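Local coordinates for uncharacterized protein lp_0118 (Lactobacillus plantarum, PDB 3K2Y) that has no established function but, as a small barrel protein of the HIRAN domain family, probably binds nucleic acid, at residues H57-L60 against G61-A64. Numbering follows the deposited sequence.
Sequences HAKL and GYIA
Lys59 and Tyr62, three residues apart, come out on the same face of strand 59-63, where a hydrogen bond joins the ends of their side chains. Lys59 NZ donates to Tyr62 OH over 2.7 Å. The lysine can span this gap because its CG lies anti to the backbone N (chi1 -166°) and the chain beyond stays extended, running toward the ring.

The same approach brings nonpolar contact. Lys59 CE rests 3.5 Å from Tyr62 CE1, while NZ stands oblique to the ring. Tyrosine suits the place by offering both carbon surface and a polar end; Tyr45 of the second subunit packs on both side chains.

A beta bulge at Leu60-Gly61, opposite Val52 in the hairpin of strands 50-53 and 59-63, interrupts the barrel strand; its extra residue resets the alternation of faces. Gly61 adopts phi 150° and psi -141°, angles at which a CB would collide with Leu60 O, so glycine fits here. Leu60 sends its side chain away, onto Val35 of strand 34-39 and the loop residues Leu29 and Leu95, a buried setting that suits leucine.

Tyr62 OH also hydrogen-bonds Glu40. A phenylalanine in place of Tyr62 would probably keep the ring packing but leave Lys59 NZ without this acceptor and Glu40 without its hydroxyl partner. The hydroxyl thus bridges ammonium and carboxylate, whose opposite charges probably polarise its O-H.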
loop_
_atom_site.group_PDB
_atom_site.type_symbol
_atom_site.label_atom_id
_atom_site.label_comp_id
_atom_site.label_asym_id
_atom_site.label_seq_id
_atom_site.Cartn_x
_atom_site.Cartn_y
_atom_site.Cartn_z
ATOM N N HIS A 57 18.351 4.997 5.236
ATOM C CA HIS A 57 17.101 5.403 4.615
ATOM C C HIS A 57 16.739 4.633 3.351
ATOM O O HIS A 57 16.432 5.221 2.317
ATOM C CB HIS A 57 17.139 6.904 4.330
ATOM C CG HIS A 57 17.347 7.734 5.555
ATOM N ND1 HIS A 57 16.379 7.882 6.525
ATOM C CD2 HIS A 57 18.426 8.426 5.991
ATOM C CE1 HIS A 57 16.853 8.629 7.507
ATOM N NE2 HIS A 57 18.093 8.972 7.208
ATOM N N ALA A 58 16.779 3.309 3.449
ATOM C CA ALA A 58 16.420 2.438 2.339
ATOM C C ALA A 58 15.209 1.659 2.831
ATOM O O ALA A 58 15.267 1.008 3.874
ATOM C CB ALA A 58 17.567 1.490 2.009
ATOM N N LYS A 59 14.111 1.731 2.086
ATOM C CA LYS A 59 12.887 1.051 2.485
ATOM C C LYS A 59 13.053 -0.459 2.592
ATOM O O LYS A 59 13.715 -1.083 1.766
ATOM C CB LYS A 59 11.762 1.385 1.508
ATOM C CG LYS A 59 10.383 1.012 2.014
ATOM C CD LYS A 59 9.306 1.531 1.090
ATOM C CE LYS A 59 7.934 1.416 1.733
ATOM N NZ LYS A 59 6.869 1.993 0.867
ATOM N N LEU A 60 12.444 -1.032 3.627
ATOM C CA LEU A 60 12.495 -2.466 3.880
ATOM C C LEU A 60 11.117 -3.093 3.747
ATOM O O LEU A 60 10.994 -4.278 3.433
ATOM C CB LEU A 60 13.031 -2.738 5.286
ATOM C CG LEU A 60 14.544 -2.782 5.495
ATOM C CD1 LEU A 60 15.188 -1.553 4.904
ATOM C CD2 LEU A 60 14.838 -2.876 6.978
ATOM N N GLY A 61 10.082 -2.295 4.000
ATOM C CA GLY A 61 8.724 -2.797 3.905
ATOM C C GLY A 61 7.766 -2.094 4.845
ATOM O O GLY A 61 7.853 -0.884 5.039
ATOM N N TYR A 62 6.845 -2.859 5.428
ATOM C CA TYR A 62 5.854 -2.315 6.351
ATOM C C TYR A 62 5.641 -3.213 7.551
ATOM O O TYR A 62 5.982 -4.395 7.520
ATOM C CB TYR A 62 4.501 -2.148 5.656
ATOM C CG TYR A 62 4.448 -1.021 4.664
ATOM C CD1 TYR A 62 4.937 -1.177 3.370
ATOM C CD2 TYR A 62 3.939 0.221 5.034
ATOM C CE1 TYR A 62 4.926 -0.118 2.468
ATOM C CE2 TYR A 62 3.924 1.282 4.144
ATOM C CZ TYR A 62 4.420 1.109 2.865
ATOM O OH TYR A 62 4.437 2.179 2.005
ATOM N N ILE A 63 5.072 -2.643 8.611
ATOM C CA ILE A 63 4.752 -3.420 9.807
ATOM C C ILE A 63 3.507 -4.185 9.370
ATOM O O ILE A 63 2.594 -3.588 8.804
ATOM C CB ILE A 63 4.349 -2.517 11.005
ATOM C CG1 ILE A 63 5.481 -1.545 11.359
ATOM C CG2 ILE A 63 3.976 -3.387 12.203
ATOM C CD1 ILE A 63 6.667 -2.179 12.041
ATOM N N ALA A 64 3.469 -5.491 9.620
ATOM C CA ALA A 64 2.319 -6.313 9.243
ATOM C C ALA A 64 1.005 -5.665 9.678
ATOM O O ALA A 64 0.905 -5.123 10.779
ATOM C CB ALA A 64 2.450 -7.695 9.852
#